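Local structure of putative Fe-S biosynthesis protein (2QGO) at residues Leu26-Asp31 against Phe50-Leu55. The protein probably takes part in the biosynthesis of iron-sulphur clusters. Residues are numbered along the deposited sequence; the frame is centred on the assembly and turned at random.
Sequences LILITD and FSIIWL
Two antiparallel strands at the centre of a mixed beta-sheet, 25-30 and 50-55, illustrate how a regular backbone ladder sorts side chains onto two faces. Ile-27 and Ile-53 form one hydrogen-bonded pair: Ile-27 N reaches Ile-53 O at 2.7 Å, and the return bond from Ile-53 N to Ile-27 O is nearly straight, 171° at the hydrogen. Ile-29 and Ser-51 form the next, slightly longer, with Ile-29 N 3.2 Å from Ser-51 O. On the face of Leu-26, Leu-28 and Ile-52, the side chains of Ile-52 and Leu-28 cross obliquely, Ile-52 CD1 3.8 Å from Leu-28 CD1, while Ile-52 CG2 meets Leu-26 CD2, which also touches Trp-54 CB. On the other face, that of Ile-27, Ile-29, Ser-51 and Ile-53, Ile-27 and Ile-53 abut through their CB atoms, and Ile-27 CD1 presses tightly on Leu-55 CD1 at 3.4 Å. Ser-51 OG, buried here, has no hydrogen-bonding partner in the model. At the non-hydrogen-bonded pair Thr-30/Phe-50 the side chains diverge; Phe-50 CG stands anti to its carbonyl carbon (chi1 -56°), and ring atom CE2 lies 3.5 Å from Thr-30 CG2. The Phe-50 side chain also touches Leu-84 and, on strand 104-114, Leu-106. An alanine here would remove the ring and would probably loosen this packing. Strands 73-76 and 104-114 flank the two, each parallel to its neighbour, around the interior antiparallel pairing of a mixed beta-sheet.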
ATOM      1  N   LEU A  26       2.156   3.331   5.999  1.00 21.65           N
ATOM      2  CA  LEU A  26       1.707   2.484   4.897  1.00 21.90           C
ATOM      3  C   LEU A  26       2.725   2.452   3.771  1.00 22.23           C
ATOM      4  O   LEU A  26       3.317   3.472   3.425  1.00 22.40           O
ATOM      5  CB  LEU A  26       0.362   2.970   4.354  1.00 21.02           C
ATOM      6  CG  LEU A  26      -0.779   3.004   5.367  1.00 22.00           C
ATOM      7  CD1 LEU A  26      -2.031   3.528   4.686  1.00 23.30           C
ATOM      8  CD2 LEU A  26      -1.015   1.599   5.942  1.00 19.51           C
ATOM      9  N   ILE A  27       2.922   1.266   3.215  1.00 21.10           N
ATOM     10  CA  ILE A  27       3.861   1.066   2.125  1.00 23.12           C
ATOM     11  C   ILE A  27       3.134   0.440   0.946  1.00 23.82           C
ATOM     12  O   ILE A  27       2.639  -0.681   1.040  1.00 24.18           O
ATOM     13  CB  ILE A  27       5.006   0.124   2.557  1.00 24.94           C
ATOM     14  CG1 ILE A  27       5.770   0.742   3.727  1.00 25.56           C
ATOM     15  CG2 ILE A  27       5.920  -0.169   1.373  1.00 24.89           C
ATOM     16  CD1 ILE A  27       6.766  -0.208   4.381  1.00 28.65           C
ATOM     17  N   LEU A  28       3.062   1.174  -0.158  1.00 24.17           N
ATOM     18  CA  LEU A  28       2.409   0.680  -1.365  1.00 26.06           C
ATOM     19  C   LEU A  28       3.498   0.137  -2.277  1.00 27.29           C
ATOM     20  O   LEU A  28       4.438   0.843  -2.620  1.00 29.43           O
ATOM     21  CB  LEU A  28       1.653   1.814  -2.066  1.00 23.69           C
ATOM     22  CG  LEU A  28       1.032   1.541  -3.444  1.00 26.31           C
ATOM     23  CD1 LEU A  28       0.002   0.409  -3.344  1.00 25.64           C
ATOM     24  CD2 LEU A  28       0.371   2.831  -3.970  1.00 25.13           C
ATOM     25  N   ILE A  29       3.386  -1.125  -2.659  1.00 28.44           N
ATOM     26  CA  ILE A  29       4.392  -1.717  -3.524  1.00 29.95           C
ATOM     27  C   ILE A  29       3.785  -2.725  -4.479  1.00 29.18           C
ATOM     28  O   ILE A  29       2.634  -3.137  -4.321  1.00 26.75           O
ATOM     29  CB  ILE A  29       5.463  -2.436  -2.702  1.00 30.46           C
ATOM     30  CG1 ILE A  29       4.805  -3.531  -1.869  1.00 31.84           C
ATOM     31  CG2 ILE A  29       6.186  -1.444  -1.809  1.00 33.02           C
ATOM     32  CD1 ILE A  29       5.783  -4.452  -1.199  1.00 37.12           C
ATOM     33  N   THR A  30       4.568  -3.106  -5.483  1.00 30.44           N
ATOM     34  CA  THR A  30       4.122  -4.102  -6.444  1.00 32.89           C
ATOM     35  C   THR A  30       4.469  -5.396  -5.742  1.00 32.49           C
ATOM     36  O   THR A  30       5.387  -5.439  -4.928  1.00 34.33           O
ATOM     37  CB  THR A  30       4.928  -4.058  -7.758  1.00 34.78           C
ATOM     38  OG1 THR A  30       6.273  -4.474  -7.491  1.00 37.57           O
ATOM     39  CG2 THR A  30       4.951  -2.658  -8.338  1.00 35.67           C
ATOM     40  N   ASP A  31       3.740  -6.452  -6.039  1.00 33.28           N
ATOM     41  CA  ASP A  31       4.026  -7.721  -5.405  1.00 32.81           C
ATOM     42  C   ASP A  31       4.265  -8.745  -6.500  1.00 31.23           C
ATOM     43  O   ASP A  31       3.329  -9.391  -6.956  1.00 31.39           O
ATOM     44  CB  ASP A  31       2.843  -8.150  -4.533  1.00 34.44           C
ATOM     45  CG  ASP A  31       3.181  -9.319  -3.642  1.00 35.77           C
ATOM     46  OD1 ASP A  31       4.246  -9.943  -3.865  1.00 36.19           O
ATOM     47  OD2 ASP A  31       2.385  -9.619  -2.726  1.00 37.03           O
ATOM     48  N   PHE A  50      -0.613  -5.241  -6.691  1.00 31.58           N
ATOM     49  CA  PHE A  50      -0.068  -4.411  -5.625  1.00 28.96           C
ATOM     50  C   PHE A  50      -0.634  -4.760  -4.265  1.00 27.38           C
ATOM     51  O   PHE A  50      -1.660  -5.424  -4.143  1.00 27.73           O
ATOM     52  CB  PHE A  50      -0.343  -2.923  -5.886  1.00 28.45           C
ATOM     53  CG  PHE A  50       0.162  -2.427  -7.209  1.00 28.38           C
ATOM     54  CD1 PHE A  50      -0.548  -2.687  -8.380  1.00 27.92           C
ATOM     55  CD2 PHE A  50       1.339  -1.701  -7.290  1.00 27.36           C
ATOM     56  CE1 PHE A  50      -0.090  -2.228  -9.615  1.00 28.42           C
ATOM     57  CE2 PHE A  50       1.807  -1.236  -8.528  1.00 29.34           C
ATOM     58  CZ  PHE A  50       1.087  -1.502  -9.684  1.00 26.88           C
ATOM     59  N   SER A  51       0.050  -4.306  -3.230  1.00 26.59           N
ATOM     60  CA  SER A  51      -0.431  -4.542  -1.886  1.00 26.75           C
ATOM     61  C   SER A  51      -0.029  -3.406  -0.971  1.00 25.05           C
ATOM     62  O   SER A  51       0.928  -2.668  -1.242  1.00 24.13           O
ATOM     63  CB  SER A  51       0.088  -5.887  -1.355  1.00 29.30           C
ATOM     64  OG  SER A  51       1.489  -5.986  -1.463  1.00 31.48           O
ATOM     65  N   ILE A  52      -0.801  -3.242   0.091  1.00 24.32           N
ATOM     66  CA  ILE A  52      -0.537  -2.216   1.091  1.00 24.77           C
ATOM     67  C   ILE A  52       0.062  -2.913   2.295  1.00 23.79           C
ATOM     68  O   ILE A  52      -0.550  -3.804   2.875  1.00 22.83           O
ATOM     69  CB  ILE A  52      -1.830  -1.503   1.548  1.00 25.07           C
ATOM     70  CG1 ILE A  52      -2.266  -0.488   0.492  1.00 27.23           C
ATOM     71  CG2 ILE A  52      -1.601  -0.813   2.900  1.00 26.31           C
ATOM     72  CD1 ILE A  52      -1.248   0.628   0.274  1.00 30.93           C
ATOM     73  N   ILE A  53       1.262  -2.504   2.667  1.00 22.88           N
ATOM     74  CA  ILE A  53       1.925  -3.090   3.815  1.00 22.63           C
ATOM     75  C   ILE A  53       1.906  -2.053   4.920  1.00 21.34           C
ATOM     76  O   ILE A  53       2.271  -0.906   4.685  1.00 21.19           O
ATOM     77  CB  ILE A  53       3.394  -3.437   3.481  1.00 21.44           C
ATOM     78  CG1 ILE A  53       3.442  -4.333   2.243  1.00 23.21           C
ATOM     79  CG2 ILE A  53       4.065  -4.099   4.669  1.00 23.37           C
ATOM     80  CD1 ILE A  53       2.549  -5.558   2.327  1.00 23.35           C
ATOM     81  N   TRP A  54       1.466  -2.430   6.114  1.00 21.51           N
ATOM     82  CA  TRP A  54       1.471  -1.465   7.204  1.00 21.43           C
ATOM     83  C   TRP A  54       2.528  -1.783   8.261  1.00 21.73           C
ATOM     84  O   TRP A  54       2.821  -2.946   8.540  1.00 22.39           O
ATOM     85  CB  TRP A  54       0.082  -1.340   7.851  1.00 20.18           C
ATOM     86  CG  TRP A  54      -0.403  -2.536   8.595  1.00 21.05           C
ATOM     87  CD1 TRP A  54      -1.190  -3.539   8.112  1.00 20.20           C
ATOM     88  CD2 TRP A  54      -0.185  -2.830   9.985  1.00 20.77           C
ATOM     89  NE1 TRP A  54      -1.485  -4.436   9.112  1.00 19.21           N
ATOM     90  CE2 TRP A  54      -0.880  -4.027  10.272  1.00 20.92           C
ATOM     91  CE3 TRP A  54       0.530  -2.198  11.012  1.00 19.95           C
ATOM     92  CZ2 TRP A  54      -0.886  -4.604  11.547  1.00 20.45           C
ATOM     93  CZ3 TRP A  54       0.528  -2.774  12.288  1.00 20.27           C
ATOM     94  CH2 TRP A  54      -0.176  -3.967  12.540  1.00 22.66           C
ATOM     95  N   LEU A  55       3.110  -0.730   8.825  1.00 21.61           N
ATOM     96  CA  LEU A  55       4.143  -0.859   9.851  1.00 25.06           C
ATOM     97  C   LEU A  55       3.903   0.185  10.935  1.00 25.04           C
ATOM     98  O   LEU A  55       3.021   1.035  10.804  1.00 24.35           O
ATOM     99  CB  LEU A  55       5.533  -0.627   9.246  1.00 24.95           C
ATOM    100  CG  LEU A  55       6.075  -1.531   8.137  1.00 27.00           C
ATOM    101  CD1 LEU A  55       7.410  -0.959   7.665  1.00 26.65           C
ATOM    102  CD2 LEU A  55       6.266  -2.961   8.643  1.00 27.14           C
TER